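Local coordinates for protein Endonuclease/exonuclease/phosphatase (Beutenbergia cavernae DSM 12333, PDB 4RUW) that is of unknown function but belongs to the endonuclease/exonuclease/phosphatase family and carries a second, immunoglobulin-like domain, at residues R85-D90 and H310-D315; D55-T60 and G323-L328; L363-N368 and T377-V382; I258-L263 and T339-E344. All coordinates share one frame; numbering follows the deposited sequence.

Contact 1 (R85-D90 and H310-D315); sequences RAEAPD and HVSLVD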
# COMPACT_ATOMS: atom_id res chain seq x y z
N ARG A 85 -15.35 12.31 5.89
CA ARG A 85 -15.66 13.08 7.10
C ARG A 85 -15.84 12.16 8.31
O ARG A 85 -15.33 12.45 9.39
CB ARG A 85 -16.95 13.88 6.85
CG ARG A 85 -17.34 14.85 7.94
CD ARG A 85 -18.61 15.63 7.53
NE ARG A 85 -18.44 16.35 6.26
CZ ARG A 85 -19.11 16.10 5.14
NH1 ARG A 85 -20.04 15.16 5.10
NH2 ARG A 85 -18.86 16.81 4.04
N ALA A 86 -16.54 11.05 8.12
CA ALA A 86 -16.81 10.12 9.21
C ALA A 86 -15.53 9.42 9.67
O ALA A 86 -15.35 9.18 10.86
CB ALA A 86 -17.84 9.10 8.78
N GLU A 87 -14.65 9.08 8.73
CA GLU A 87 -13.41 8.39 9.06
C GLU A 87 -12.37 9.35 9.65
O GLU A 87 -11.47 8.94 10.38
CB GLU A 87 -12.85 7.68 7.82
CG GLU A 87 -13.76 6.58 7.26
CD GLU A 87 -13.85 5.34 8.14
OE1 GLU A 87 -13.17 5.29 9.20
OE2 GLU A 87 -14.59 4.41 7.76
N ALA A 88 -12.51 10.63 9.33
CA ALA A 88 -11.67 11.69 9.88
C ALA A 88 -10.15 11.40 9.81
O ALA A 88 -9.44 11.55 10.80
CB ALA A 88 -12.10 12.00 11.31
N PRO A 89 -9.64 11.01 8.63
CA PRO A 89 -8.19 10.79 8.55
C PRO A 89 -7.42 12.11 8.62
O PRO A 89 -7.95 13.18 8.32
CB PRO A 89 -8.03 10.17 7.16
CG PRO A 89 -9.16 10.76 6.37
CD PRO A 89 -10.31 10.81 7.33
N ASP A 90 -6.16 12.04 9.02
CA ASP A 90 -5.29 13.19 8.94
C ASP A 90 -4.96 13.52 7.49
O ASP A 90 -4.88 14.70 7.11
CB ASP A 90 -3.99 12.90 9.70
CG ASP A 90 -4.20 12.87 11.19
OD1 ASP A 90 -4.38 13.96 11.77
OD2 ASP A 90 -4.18 11.77 11.78
N HIS A 310 -8.92 -0.52 9.38
CA HIS A 310 -10.18 -1.12 8.96
C HIS A 310 -10.51 -0.69 7.55
O HIS A 310 -10.04 0.35 7.09
CB HIS A 310 -11.33 -0.74 9.91
CG HIS A 310 -11.57 0.73 10.03
ND1 HIS A 310 -10.86 1.53 10.90
CD2 HIS A 310 -12.44 1.55 9.40
CE1 HIS A 310 -11.29 2.78 10.81
NE2 HIS A 310 -12.24 2.82 9.90
N VAL A 311 -11.31 -1.49 6.86
CA VAL A 311 -11.91 -1.03 5.62
C VAL A 311 -13.14 -0.21 5.98
O VAL A 311 -13.83 -0.48 6.97
CB VAL A 311 -12.25 -2.17 4.63
CG1 VAL A 311 -10.97 -2.78 4.06
CG2 VAL A 311 -13.14 -3.23 5.28
N SER A 312 -13.42 0.82 5.20
CA SER A 312 -14.55 1.67 5.52
C SER A 312 -15.85 1.05 5.08
O SER A 312 -16.04 0.74 3.90
CB SER A 312 -14.40 3.04 4.87
OG SER A 312 -15.43 3.89 5.32
N LEU A 313 -16.76 0.86 6.04
CA LEU A 313 -18.08 0.32 5.78
C LEU A 313 -19.17 1.32 6.17
O LEU A 313 -20.34 0.96 6.33
CB LEU A 313 -18.28 -1.02 6.49
CG LEU A 313 -17.26 -2.11 6.12
CD1 LEU A 313 -17.49 -3.35 6.96
CD2 LEU A 313 -17.35 -2.47 4.65
N VAL A 314 -18.79 2.59 6.31
CA VAL A 314 -19.75 3.67 6.56
C VAL A 314 -20.82 3.71 5.45
O VAL A 314 -22.02 3.85 5.73
CB VAL A 314 -19.01 5.04 6.66
CG1 VAL A 314 -20.00 6.18 6.83
CG2 VAL A 314 -18.02 5.02 7.81
N ASP A 315 -20.39 3.59 4.21
CA ASP A 315 -21.28 3.61 3.06
C ASP A 315 -20.58 2.80 1.98
O ASP A 315 -20.00 3.35 1.04
CB ASP A 315 -21.49 5.05 2.58
CG ASP A 315 -22.67 5.21 1.64
OD1 ASP A 315 -23.34 4.21 1.30
OD2 ASP A 315 -22.93 6.36 1.26
O HOH W 1 -15.98 2.30 8.47
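Ala86 begins the contact with Val314. Its CB meets CG1 of Val314 at 4.1 Å, a light apolar touch at the exposed side of the contact. Glu87, at the end of helix 77-87, is buried and carries most of the contact. Its chain is bent at chi2 (-71°), which brings CD toward segment 310-315. The two oxygens then take different partners. OE1 accepts from NE2 of His310 at 2.7 Å. The two side chains meet tip to tip, and the N-H...O angle is a fairly straight 164°. OE1 lies almost in the imidazole plane, while NE2 comes to the syn side of OE1, somewhat out of the carboxylate plane. The flat groups are turned 36° against each other. OE2 accepts on its anti side from the hydroxyl of Ser312, with OG and OE2 2.6 Å apart. A water also donates to OE2 at 2.6 Å, and Leu313 N donates to that same water at 2.9 Å. CG2 of Val314 packs 3.5 Å from Glu87 OE2. The buried carboxylate is therefore gripped by a ring nitrogen, a hydroxyl and a water, which should hold its rotation. Beyond Glu87 the helix stops: Ala88 has positive phi, and the chain turns through Pro89 toward strand 91-98. Glu87 O accepts a hydrogen bond from NH1 of Arg57. The arrangement is a His-carboxylate hydrogen bond. It joins a helix end to outermost strand 304-311 and the loop after it, as part of helix-on-sheet packing in a DNase I-like fold.

Contact 2 (D55-T60 and G323-L328); sequences DLRVMT and GVVMDL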
# COMPACT_ATOMS: atom_id res chain seq x y z
N ASP A 55 0.17 9.91 16.85
CA ASP A 55 -0.76 9.19 15.98
C ASP A 55 -0.97 9.85 14.63
O ASP A 55 -0.97 11.07 14.50
CB ASP A 55 -2.13 9.05 16.66
CG ASP A 55 -2.10 8.11 17.85
OD1 ASP A 55 -1.20 7.24 17.90
OD2 ASP A 55 -2.98 8.22 18.72
N LEU A 56 -1.17 9.01 13.62
CA LEU A 56 -1.49 9.48 12.28
C LEU A 56 -2.48 8.52 11.64
O LEU A 56 -2.20 7.33 11.53
CB LEU A 56 -0.23 9.51 11.42
CG LEU A 56 -0.39 10.07 10.01
CD1 LEU A 56 -0.67 11.57 10.06
CD2 LEU A 56 0.85 9.77 9.18
N ARG A 57 -3.64 9.03 11.22
CA ARG A 57 -4.60 8.22 10.50
C ARG A 57 -4.50 8.53 9.01
O ARG A 57 -4.67 9.69 8.60
CB ARG A 57 -6.02 8.44 11.02
CG ARG A 57 -7.07 7.66 10.23
CD ARG A 57 -8.45 7.72 10.88
NE ARG A 57 -8.57 6.70 11.91
CZ ARG A 57 -9.71 6.20 12.37
NH1 ARG A 57 -10.88 6.66 11.91
NH2 ARG A 57 -9.69 5.26 13.30
N VAL A 58 -4.21 7.51 8.23
CA VAL A 58 -4.01 7.63 6.79
C VAL A 58 -5.05 6.79 6.10
O VAL A 58 -5.21 5.60 6.41
CB VAL A 58 -2.61 7.13 6.37
CG1 VAL A 58 -2.45 7.17 4.85
CG2 VAL A 58 -1.54 7.95 7.06
N MSE A 59 -5.76 7.40 5.16
CA MSE A 59 -6.77 6.70 4.40
C MSE A 59 -6.40 6.70 2.92
O MSE A 59 -5.83 7.67 2.42
CB MSE A 59 -8.10 7.40 4.60
CG MSE A 59 -9.28 6.82 3.81
SE MSE A 59 -10.97 7.67 4.23
CE MSE A 59 -12.13 6.41 3.29
N THR A 60 -6.70 5.60 2.24
CA THR A 60 -6.62 5.59 0.78
C THR A 60 -7.92 5.06 0.19
O THR A 60 -8.54 4.15 0.76
CB THR A 60 -5.40 4.77 0.26
OG1 THR A 60 -5.24 4.98 -1.15
CG2 THR A 60 -5.55 3.29 0.53
N GLY A 323 -12.62 2.04 0.99
CA GLY A 323 -11.55 2.82 1.59
C GLY A 323 -10.79 1.99 2.62
O GLY A 323 -11.37 1.15 3.30
N VAL A 324 -9.49 2.23 2.71
CA VAL A 324 -8.64 1.57 3.71
C VAL A 324 -8.18 2.65 4.68
O VAL A 324 -7.63 3.67 4.26
CB VAL A 324 -7.41 0.89 3.05
CG1 VAL A 324 -6.50 0.28 4.11
CG2 VAL A 324 -7.85 -0.16 2.04
N VAL A 325 -8.44 2.44 5.96
CA VAL A 325 -8.20 3.45 6.99
C VAL A 325 -7.25 2.91 8.03
O VAL A 325 -7.60 1.99 8.77
CB VAL A 325 -9.53 3.88 7.66
CG1 VAL A 325 -9.28 5.03 8.64
CG2 VAL A 325 -10.57 4.26 6.61
N MSE A 326 -6.04 3.45 8.07
CA MSE A 326 -4.99 2.92 8.94
C MSE A 326 -4.62 3.90 10.03
O MSE A 326 -4.46 5.10 9.78
CB MSE A 326 -3.73 2.63 8.13
CG MSE A 326 -3.92 1.67 6.96
SE MSE A 326 -4.64 -0.07 7.47
CE MSE A 326 -3.40 -0.51 8.90
N ASP A 327 -4.44 3.37 11.24
CA ASP A 327 -3.96 4.16 12.37
C ASP A 327 -2.50 3.78 12.61
O ASP A 327 -2.20 2.62 12.94
CB ASP A 327 -4.81 3.89 13.61
CG ASP A 327 -6.19 4.52 13.50
OD1 ASP A 327 -6.29 5.70 13.11
OD2 ASP A 327 -7.19 3.83 13.79
N LEU A 328 -1.61 4.75 12.42
CA LEU A 328 -0.17 4.56 12.57
C LEU A 328 0.31 5.39 13.75
O LEU A 328 -0.39 6.28 14.23
CB LEU A 328 0.55 5.01 11.30
CG LEU A 328 0.01 4.45 9.98
CD1 LEU A 328 0.80 5.01 8.80
CD2 LEU A 328 0.03 2.93 9.98
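Arg57 and Asp327 lie side by side on one face of the sheet and point the same way. Arg57 is bent at chi3 (-84°), which places NE beside the carboxylate. The salt bridge is side-on, with one nitrogen to each oxygen. NE donates to OD1 of Asp327 at 2.8 Å in a nearly straight bond (175°). NH2 of Arg57 donates to OD2 of Asp327 at 2.9 Å, on the syn lone pair of OD2. The guanidinium and carboxylate are nearly coplanar, 26° apart. On the same face Val325 slants against both of its neighbours. Its CG1 sits over one face of the guanidinium and packs 3.6 Å from Arg57 CD. Its CG2 lies 4.0 Å from CG of Met59, a selenomethionine in the model. On the other face the touches are apolar. Thr60 and Val324 lie alongside each other, with Thr60 CG2 3.9 Å from Val324 CB. Farther along, Val58 CG2 meets Leu328 CD1 at 4.1 Å. The backbones form a regular antiparallel pairing. Leu56-Leu328, Val58-Met326 and Thr60-Val324 are hydrogen-bonded pairs, joined by two bonds each. Arg57-Asp327 and Met59-Val325 are the non-hydrogen-bonded pairs between them. Strands 55-62 and 324-330 are neighbours in a six-stranded mixed sheet. Strand 91-98 runs on the far side of 55-62, and 304-311 on the far side of 324-330. Helix 77-87 packs on the face of Met59 and Val325 through Val83 and Glu87. Helix 266-270 packs on the opposite face, against Met326 and Leu328.

Contact 3 (L363-N368 and T377-V382); sequences LSVCKN and TAVRAV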
# COMPACT_ATOMS: atom_id res chain seq x y z
N LEU A 363 10.65 -7.26 15.01
CA LEU A 363 10.80 -8.21 13.92
C LEU A 363 9.42 -8.51 13.35
O LEU A 363 8.54 -8.98 14.08
CB LEU A 363 11.45 -9.48 14.45
CG LEU A 363 12.10 -10.51 13.54
CD1 LEU A 363 12.92 -9.83 12.46
CD2 LEU A 363 12.98 -11.44 14.36
N SER A 364 9.23 -8.20 12.07
CA SER A 364 8.00 -8.51 11.35
C SER A 364 8.31 -9.62 10.35
O SER A 364 9.17 -9.46 9.48
CB SER A 364 7.48 -7.27 10.63
OG SER A 364 6.38 -7.61 9.79
N VAL A 365 7.62 -10.75 10.47
CA VAL A 365 7.92 -11.93 9.68
C VAL A 365 6.67 -12.31 8.91
O VAL A 365 5.58 -12.44 9.47
CB VAL A 365 8.38 -13.09 10.56
CG1 VAL A 365 8.74 -14.30 9.71
CG2 VAL A 365 9.56 -12.67 11.39
N CYS A 366 6.86 -12.51 7.61
CA CYS A 366 5.73 -12.73 6.73
C CYS A 366 5.95 -13.92 5.81
O CYS A 366 6.93 -13.96 5.06
CB CYS A 366 5.50 -11.48 5.90
SG CYS A 366 4.36 -11.74 4.55
N LYS A 367 5.04 -14.88 5.88
CA LYS A 367 4.98 -15.96 4.90
C LYS A 367 4.09 -15.47 3.76
O LYS A 367 2.89 -15.25 3.94
CB LYS A 367 4.39 -17.23 5.50
CG LYS A 367 4.16 -18.32 4.46
CD LYS A 367 3.53 -19.57 5.06
CE LYS A 367 3.13 -20.56 3.98
NZ LYS A 367 2.46 -21.77 4.54
N ASN A 368 4.68 -15.27 2.59
CA ASN A 368 3.93 -14.74 1.46
C ASN A 368 3.70 -15.82 0.43
O ASN A 368 4.23 -15.79 -0.68
CB ASN A 368 4.64 -13.53 0.85
CG ASN A 368 3.70 -12.66 0.06
OD1 ASN A 368 2.55 -12.46 0.45
ND2 ASN A 368 4.16 -12.16 -1.08
N THR A 377 4.21 -25.05 5.26
CA THR A 377 5.50 -24.39 5.35
C THR A 377 5.40 -23.16 6.24
O THR A 377 4.31 -22.64 6.50
CB THR A 377 6.08 -23.99 3.98
OG1 THR A 377 5.24 -23.00 3.37
CG2 THR A 377 6.23 -25.20 3.06
N ALA A 378 6.54 -22.70 6.73
CA ALA A 378 6.58 -21.50 7.56
C ALA A 378 7.79 -20.67 7.19
O ALA A 378 8.79 -21.20 6.70
CB ALA A 378 6.63 -21.88 9.04
N VAL A 379 7.69 -19.36 7.41
CA VAL A 379 8.86 -18.50 7.31
C VAL A 379 9.36 -18.20 8.72
O VAL A 379 8.58 -17.77 9.59
CB VAL A 379 8.59 -17.21 6.50
CG1 VAL A 379 9.76 -16.24 6.61
CG2 VAL A 379 8.32 -17.57 5.04
N ARG A 380 10.63 -18.47 8.96
CA ARG A 380 11.20 -18.30 10.29
C ARG A 380 12.35 -17.32 10.24
O ARG A 380 13.21 -17.40 9.36
CB ARG A 380 11.66 -19.65 10.84
CG ARG A 380 12.36 -19.59 12.18
CD ARG A 380 12.48 -20.98 12.76
NE ARG A 380 11.16 -21.56 12.96
CZ ARG A 380 10.89 -22.86 12.89
NH1 ARG A 380 11.85 -23.73 12.63
NH2 ARG A 380 9.64 -23.29 13.08
N ALA A 381 12.35 -16.38 11.17
CA ALA A 381 13.43 -15.42 11.30
C ALA A 381 14.17 -15.68 12.60
O ALA A 381 13.54 -15.89 13.65
CB ALA A 381 12.90 -14.01 11.29
N VAL A 382 15.49 -15.68 12.53
CA VAL A 382 16.30 -15.85 13.72
C VAL A 382 17.34 -14.73 13.80
O VAL A 382 18.12 -14.53 12.86
CB VAL A 382 17.02 -17.22 13.74
CG1 VAL A 382 17.75 -17.43 15.07
CG2 VAL A 382 16.03 -18.35 13.49
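This is core packing between the two sheets of a beta sandwich, the immunoglobulin-like domain of the chain. Leu363, Val365 and Lys367 belong to strand 360-367 of one four-stranded sheet. Val379 and Ala381 belong to strand 378-384 of the other. The two strand segments run nearly antiparallel, at 158°, and no backbone hydrogen bond joins them. Their closest approach is 6.3 Å between axes, so side chains do the touching. Val365 sits between two partners. Its CG2 points at CB of Ala381, 3.6 Å away. Its CG1 meets CG1 of Val379 at 3.8 Å, where the two valines slant across each other. Leu363 reaches the same methyl of Ala381 with CD2, at 4.0 Å. Val379 CG2 turns instead toward the backbone of Lys367 and lies 3.7 Å from its CA. The disulfide of Cys366 to Cys404 ties the sheet of strand 360-367 to the loop before strand 405-410. At one end the packing becomes polar. Lys367 is fully extended, with CG anti to the backbone N (chi1 173°), and its chain crosses Thr377 at about a right angle. The buried ammonium is well supplied with partners: Asp374 and Asp375 make salt bridges to it, and Gly398 O accepts from it. Asp375 also takes the hydroxyl of Thr377. Across the contact itself, Lys367 NZ donates to Thr377 O at 2.8 Å, from above the carbonyl plane (43° out of it).

Contact 4 (I258-L263 and T339-E344); sequences IAEDHL and TVLAGE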
# COMPACT_ATOMS: atom_id res chain seq x y z
N ILE A 258 9.11 -4.38 -2.70
CA ILE A 258 8.58 -3.41 -1.75
C ILE A 258 9.17 -3.68 -0.36
O ILE A 258 9.62 -2.76 0.34
CB ILE A 258 7.03 -3.45 -1.70
CG1 ILE A 258 6.43 -3.12 -3.07
CG2 ILE A 258 6.52 -2.50 -0.65
CD1 ILE A 258 4.93 -3.40 -3.18
N ALA A 259 9.19 -4.95 0.04
CA ALA A 259 9.74 -5.31 1.34
C ALA A 259 11.23 -4.98 1.42
O ALA A 259 11.70 -4.49 2.45
CB ALA A 259 9.49 -6.78 1.62
N GLU A 260 12.06 -5.26 0.29
CA GLU A 260 13.50 -4.95 0.23
C GLU A 260 13.76 -3.48 0.45
O GLU A 260 14.81 -3.10 0.96
CB GLU A 260 14.08 -5.28 -1.15
CG GLU A 260 14.14 -6.73 -1.58
CD GLU A 260 14.68 -6.88 -2.99
OE1 GLU A 260 14.82 -5.86 -3.70
OE2 GLU A 260 14.98 -8.01 -3.41
N ASP A 261 12.74 -2.64 0.08
CA ASP A 261 12.88 -1.20 0.22
C ASP A 261 12.41 -0.66 1.56
O ASP A 261 12.21 0.56 1.72
CB ASP A 261 12.19 -0.49 -0.94
CG ASP A 261 13.10 -0.38 -2.14
OD1 ASP A 261 14.21 -0.96 -2.11
OD2 ASP A 261 12.71 0.30 -3.11
N HIS A 262 12.23 -1.56 2.53
CA HIS A 262 11.96 -1.21 3.92
C HIS A 262 10.55 -0.70 4.14
O HIS A 262 10.30 0.02 5.09
CB HIS A 262 12.96 -0.19 4.47
CG HIS A 262 14.38 -0.49 4.12
ND1 HIS A 262 15.08 -1.53 4.69
CD2 HIS A 262 15.23 0.09 3.24
CE1 HIS A 262 16.30 -1.56 4.19
NE2 HIS A 262 16.42 -0.59 3.30
N LEU A 263 9.64 -1.08 3.25
CA LEU A 263 8.25 -0.67 3.41
C LEU A 263 7.44 -1.82 3.99
O LEU A 263 7.59 -2.95 3.55
CB LEU A 263 7.66 -0.23 2.06
CG LEU A 263 8.20 1.10 1.54
CD1 LEU A 263 7.82 1.33 0.10
CD2 LEU A 263 7.63 2.23 2.39
N THR A 339 15.85 -5.89 5.77
CA THR A 339 14.98 -6.93 5.26
C THR A 339 15.82 -8.09 4.76
O THR A 339 16.81 -7.90 4.06
CB THR A 339 14.16 -6.41 4.07
OG1 THR A 339 13.32 -5.35 4.52
CG2 THR A 339 13.29 -7.52 3.48
N VAL A 340 15.44 -9.30 5.16
CA VAL A 340 16.01 -10.50 4.57
C VAL A 340 14.85 -11.29 3.96
O VAL A 340 13.89 -11.64 4.64
CB VAL A 340 16.78 -11.35 5.61
CG1 VAL A 340 17.38 -12.57 4.93
CG2 VAL A 340 17.88 -10.51 6.26
N LEU A 341 14.92 -11.52 2.65
CA LEU A 341 13.88 -12.25 1.95
C LEU A 341 14.00 -13.74 2.24
O LEU A 341 15.08 -14.23 2.55
CB LEU A 341 13.97 -12.01 0.45
CG LEU A 341 13.81 -10.56 -0.01
CD1 LEU A 341 14.00 -10.48 -1.51
CD2 LEU A 341 12.44 -10.04 0.37
N ALA A 342 12.87 -14.44 2.14
CA ALA A 342 12.81 -15.86 2.43
C ALA A 342 12.54 -16.69 1.19
O ALA A 342 11.85 -16.23 0.27
CB ALA A 342 11.74 -16.13 3.48
N GLY A 343 13.07 -17.91 1.16
CA GLY A 343 12.88 -18.81 0.04
C GLY A 343 14.08 -18.80 -0.89
O GLY A 343 14.88 -17.87 -0.88
N GLU A 344 14.20 -19.83 -1.70
CA GLU A 344 15.37 -19.98 -2.55
C GLU A 344 15.63 -18.81 -3.47
O GLU A 344 16.73 -18.45 -3.71
CB GLU A 344 15.31 -21.28 -3.32
CG GLU A 344 14.09 -21.52 -4.16
CD GLU A 344 14.03 -22.95 -4.73
OE1 GLU A 344 15.03 -23.66 -4.63
OE2 GLU A 344 13.01 -23.33 -5.30
O HOH W 2 13.66 -3.22 6.29
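Thr339 and Ala259 make the tight part of this contact, where the end of helix 251-260 meets strand 334-342. OG1 of Thr339 donates to Ala259 O at 2.8 Å. The hydroxyl comes from above the carbonyl plane, 41° out of it. His262 N reaches Ala259 O from the opposite face, at 3.0 Å. With OG1 anti to its carbonyl carbon (chi1 -62°), Thr339 puts the hydroxyl at Ala259 O. Its methyl CG2 lies 4.3 Å from Ala259 CB. Trp350 of strand 349-356 packs beside both residues. The outer side is looser. Glu260 is exposed, and its chain crosses Leu341 at about a right angle. OE2 of Glu260 lies 3.3 Å from Leu341 CD1, and CG of Glu260 lies 3.8 Å from the same methyl. On the His262 side a water bridges the two segments. It lies in the ring plane at the edge, 2.7 Å from His262 ND1, and donates to Thr339 OG1 at 2.8 Å. Within segment 258-263, Glu260 O sits 3.7 Å above the centre of one face of the His262 ring. His262 has positive phi, and the turn fits a Schellman motif, although the bond from Leu263 N to Ile258 O is weak. Helix-end carbonyls probably carry some extra negative potential, which would suit Ala259 O, the acceptor of bonds from Thr339 OG1, His262 N and Gln352 NE2. Thr339 OG1 both gives and accepts a hydrogen bond, so a single hydroxyl links the helix end of one domain to the water and to the first strand of the immunoglobulin-like domain.

How the contacts relate
Contacts 1 and 2 share one of the two six-stranded sheets of the family-type domain, where strands 304-311 and 324-330 are neighbours. Their centres are about 9 Å apart and they touch directly, Ser312 N lying 2.8 Å from Gly323 O. Along the chain, both segments of contact 1 fall between those of contact 2. Contacts 3 and 4 lie about 11 Å apart between centres, and Val379 CG1 packs on Ala342 CB. Both reach the sheet of strands 334-342 and 360-367. Contact 4 crosses contacts 1 and 2 in sequence and joins the two domains, whereas the others each lie within one domain. Contact 3 comes last, its centre about 31 Å from that of contact 1.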